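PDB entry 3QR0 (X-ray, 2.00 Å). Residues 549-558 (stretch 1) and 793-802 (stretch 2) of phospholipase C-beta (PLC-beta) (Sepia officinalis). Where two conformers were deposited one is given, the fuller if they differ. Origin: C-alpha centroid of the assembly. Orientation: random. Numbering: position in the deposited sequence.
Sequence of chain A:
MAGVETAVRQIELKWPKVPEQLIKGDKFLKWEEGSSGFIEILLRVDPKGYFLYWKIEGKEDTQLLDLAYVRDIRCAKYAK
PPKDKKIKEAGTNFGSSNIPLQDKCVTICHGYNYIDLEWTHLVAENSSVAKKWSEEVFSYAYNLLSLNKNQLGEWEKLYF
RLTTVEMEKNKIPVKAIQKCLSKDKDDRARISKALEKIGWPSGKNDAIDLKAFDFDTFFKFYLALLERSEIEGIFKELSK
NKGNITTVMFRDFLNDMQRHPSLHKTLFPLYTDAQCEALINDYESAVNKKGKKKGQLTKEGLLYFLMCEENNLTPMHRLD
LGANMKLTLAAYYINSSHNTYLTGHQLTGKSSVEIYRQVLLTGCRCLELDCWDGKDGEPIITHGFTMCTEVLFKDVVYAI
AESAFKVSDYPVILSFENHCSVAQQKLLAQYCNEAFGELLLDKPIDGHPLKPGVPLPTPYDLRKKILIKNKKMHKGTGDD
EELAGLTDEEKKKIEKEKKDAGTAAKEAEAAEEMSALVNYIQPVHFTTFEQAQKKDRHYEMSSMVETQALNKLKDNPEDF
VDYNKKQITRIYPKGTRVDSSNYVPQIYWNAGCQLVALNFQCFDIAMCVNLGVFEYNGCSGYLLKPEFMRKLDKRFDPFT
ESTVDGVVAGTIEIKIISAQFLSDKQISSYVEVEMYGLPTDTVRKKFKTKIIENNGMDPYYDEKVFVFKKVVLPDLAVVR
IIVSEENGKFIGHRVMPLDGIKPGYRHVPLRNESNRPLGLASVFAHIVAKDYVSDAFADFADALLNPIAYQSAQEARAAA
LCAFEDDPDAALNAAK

Stretch 1 (549-558) ALNKLKDNPE
Stretch 2, residues 793-802: AQEARAAALC

Helix 549-555 of phospholipase C-beta packs against helix 793-800, the axes 9.1 Å apart at closest approach and their N-to-C directions 119° apart; the nearest CA pair is Lys-554 to Gln-794, 5.1 Å. Together the stretches bury 423 Å². Stretch 1 is helical to Asp-555, breaks at Asn-556 (phi/psi -145/65), and turns helical again from Pro-557, whose ring (C-gamma endo) suits the first turn of a helix because its nitrogen has no hydrogen to donate.

The break leaves the carbonyl of Lys-554 free for Arg-797, whose CA-to-CB bond points toward stretch 1. With chi1 m (-71°) and chi2 and chi3 both t, the arginine is extended, and its NH1 donates to Lys-554 O at 2.8 Å (N-H...O 154°). That oxygen lies at the guanidinium edge, near its plane, where N-H groups point; Pro-557 CD covers one face, 3.6 Å from Arg-797 NH1, an apolar lid that leaves the edge free for donation.

Gln-794, one turn earlier, starts sideways. Chi1 m (-72°) and chi2 p (84°) fold its amide over to Asp-555, and Gln-794 NE2 donates to Asp-555 OD1 at 3.2 Å (155°). The CA-to-CB bond of Asp-555 points away, but chi1 m (-74°) brings the carboxylate back within reach.

Lys-554 has the largest covered area, 105 Å² over the whole residue; its side chain (chi1 to chi4 m, t, m, t) runs alongside helix 793-800, with Lys-554 CG 4.1 Å from Arg-797 CB and Lys-554 CD 3.9 Å from Ala-798 CB, a small methyl beside the lysine chain.

At the far end of the contact, Leu-550 and Leu-801, both chi1 m and chi2 t, meet through Leu-550 CD2 and Leu-801 CD1 at 3.7 Å. The CA-to-CB bond of Leu-801 points toward stretch 1; that of Leu-550 starts sideways, and its tip reaches in.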

# COMPACT_ATOMS: atom_id res chain seq x y z
N ALA A 549 -16.32 20.89 -0.83
CA ALA A 549 -16.25 20.09 0.40
C ALA A 549 -15.65 20.89 1.55
O ALA A 549 -16.08 20.75 2.69
CB ALA A 549 -15.47 18.81 0.16
N LEU A 550 -14.65 21.72 1.26
CA LEU A 550 -14.04 22.60 2.26
C LEU A 550 -15.01 23.65 2.79
O LEU A 550 -15.03 23.94 3.99
CB LEU A 550 -12.80 23.30 1.70
CG LEU A 550 -11.56 22.43 1.53
CD1 LEU A 550 -10.49 23.12 0.68
CD2 LEU A 550 -11.00 22.06 2.91
N ASN A 551 -15.83 24.23 1.91
CA ASN A 551 -16.88 25.16 2.34
C ASN A 551 -17.90 24.49 3.28
O ASN A 551 -18.30 25.08 4.28
CB ASN A 551 -17.58 25.79 1.14
CG ASN A 551 -16.71 26.81 0.42
OD1 ASN A 551 -15.82 27.41 1.02
ND2 ASN A 551 -16.95 27.00 -0.88
N LYS A 552 -18.30 23.26 2.96
CA LYS A 552 -19.25 22.54 3.82
C LYS A 552 -18.60 22.18 5.16
O LYS A 552 -19.21 22.33 6.22
CB LYS A 552 -19.75 21.26 3.13
CG LYS A 552 -20.35 21.45 1.74
CD LYS A 552 -21.28 22.65 1.62
CE LYS A 552 -21.81 22.78 0.20
NZ LYS A 552 -22.66 23.99 0.01
N LEU A 553 -17.35 21.71 5.10
CA LEU A 553 -16.59 21.31 6.28
C LEU A 553 -16.40 22.49 7.24
O LEU A 553 -16.54 22.35 8.46
CB LEU A 553 -15.23 20.75 5.85
CG LEU A 553 -14.33 20.11 6.89
CD1 LEU A 553 -15.04 18.97 7.61
CD2 LEU A 553 -13.04 19.61 6.23
N LYS A 554 -16.09 23.65 6.68
CA LYS A 554 -15.89 24.86 7.47
C LYS A 554 -17.20 25.51 7.96
O LYS A 554 -17.20 26.17 9.00
CB LYS A 554 -15.04 25.87 6.69
CG LYS A 554 -13.60 25.39 6.48
CD LYS A 554 -12.68 26.48 5.95
CE LYS A 554 -13.03 26.89 4.54
NZ LYS A 554 -12.13 27.98 4.04
N ASP A 555 -18.30 25.31 7.24
CA ASP A 555 -19.59 25.90 7.63
C ASP A 555 -20.38 25.03 8.60
O ASP A 555 -20.97 25.54 9.55
CB ASP A 555 -20.47 26.17 6.39
CG ASP A 555 -19.99 27.36 5.59
OD1 ASP A 555 -19.22 28.19 6.12
OD2 ASP A 555 -20.40 27.48 4.41
N ASN A 556 -20.40 23.72 8.35
CA ASN A 556 -21.26 22.79 9.08
C ASN A 556 -20.58 21.44 9.28
O ASN A 556 -21.05 20.42 8.76
CB ASN A 556 -22.59 22.64 8.34
CG ASN A 556 -23.45 23.89 8.44
OD1 ASN A 556 -23.98 24.19 9.51
ND2 ASN A 556 -23.56 24.62 7.35
N PRO A 557 -19.48 21.42 10.05
CA PRO A 557 -18.68 20.21 10.18
C PRO A 557 -19.43 19.02 10.79
O PRO A 557 -19.30 17.90 10.29
CB PRO A 557 -17.52 20.64 11.09
CG PRO A 557 -17.99 21.86 11.78
CD PRO A 557 -18.96 22.53 10.87
N GLU A 558 -20.21 19.28 11.84
CA GLU A 558 -20.99 18.23 12.50
C GLU A 558 -22.04 17.62 11.57
O GLU A 558 -22.21 16.40 11.54
CB GLU A 558 -21.68 18.76 13.76
CG GLU A 558 -20.74 19.29 14.82
CD GLU A 558 -20.59 20.80 14.78
OE1 GLU A 558 -20.83 21.40 13.71
OE2 GLU A 558 -20.22 21.38 15.82
N ALA A 793 -15.84 31.17 13.09
CA ALA A 793 -15.56 29.74 13.15
C ALA A 793 -14.89 29.26 11.86
O ALA A 793 -13.98 28.44 11.89
CB ALA A 793 -16.84 28.95 13.39
N GLN A 794 -15.34 29.80 10.73
CA GLN A 794 -14.81 29.44 9.41
C GLN A 794 -13.31 29.74 9.32
O GLN A 794 -12.54 28.91 8.84
CB GLN A 794 -15.55 30.19 8.30
CG GLN A 794 -16.98 29.70 8.06
CD GLN A 794 -18.01 30.32 8.98
OE1 GLN A 794 -17.69 31.16 9.84
NE2 GLN A 794 -19.27 29.92 8.81
N GLU A 795 -12.92 30.93 9.77
CA GLU A 795 -11.52 31.35 9.75
C GLU A 795 -10.65 30.49 10.67
O GLU A 795 -9.53 30.15 10.31
CB GLU A 795 -11.38 32.83 10.13
CG GLU A 795 -11.80 33.80 9.04
CD GLU A 795 -11.81 35.25 9.49
OE1 GLU A 795 -12.22 36.12 8.69
OE2 GLU A 795 -11.41 35.54 10.65
N ALA A 796 -11.17 30.17 11.85
CA ALA A 796 -10.45 29.30 12.80
C ALA A 796 -10.25 27.89 12.23
O ALA A 796 -9.22 27.26 12.45
CB ALA A 796 -11.19 29.23 14.12
N ARG A 797 -11.25 27.41 11.51
CA ARG A 797 -11.21 26.08 10.91
C ARG A 797 -10.25 26.01 9.72
O ARG A 797 -9.54 25.02 9.55
CB ARG A 797 -12.62 25.64 10.49
CG ARG A 797 -13.50 25.33 11.69
CD ARG A 797 -14.98 25.36 11.37
NE ARG A 797 -15.78 25.08 12.56
CZ ARG A 797 -17.08 25.31 12.67
NH1 ARG A 797 -17.78 25.84 11.68
NH2 ARG A 797 -17.70 25.00 13.81
N ALA A 798 -10.23 27.07 8.91
CA ALA A 798 -9.27 27.19 7.81
C ALA A 798 -7.84 27.16 8.33
O ALA A 798 -6.97 26.53 7.73
CB ALA A 798 -9.52 28.47 7.01
N ALA A 799 -7.61 27.86 9.44
CA ALA A 799 -6.30 27.89 10.09
C ALA A 799 -5.88 26.52 10.60
O ALA A 799 -4.72 26.13 10.47
CB ALA A 799 -6.30 28.90 11.24
N ALA A 800 -6.83 25.78 11.18
CA ALA A 800 -6.59 24.41 11.63
C ALA A 800 -6.08 23.52 10.50
O ALA A 800 -5.22 22.67 10.72
CB ALA A 800 -7.85 23.80 12.23
N LEU A 801 -6.60 23.74 9.29
CA LEU A 801 -6.23 22.91 8.13
C LEU A 801 -4.82 23.19 7.59
O LEU A 801 -4.32 22.42 6.77
CB LEU A 801 -7.25 23.07 7.01
CG LEU A 801 -8.64 22.51 7.32
CD1 LEU A 801 -9.60 22.89 6.21
CD2 LEU A 801 -8.61 20.98 7.51
N CYS A 802 -4.19 24.27 8.06
CA CYS A 802 -2.79 24.55 7.71
C CYS A 802 -1.82 23.47 8.22
O CYS A 802 -0.77 23.27 7.63
CB CYS A 802 -2.37 25.93 8.24
SG CYS A 802 -3.17 27.32 7.38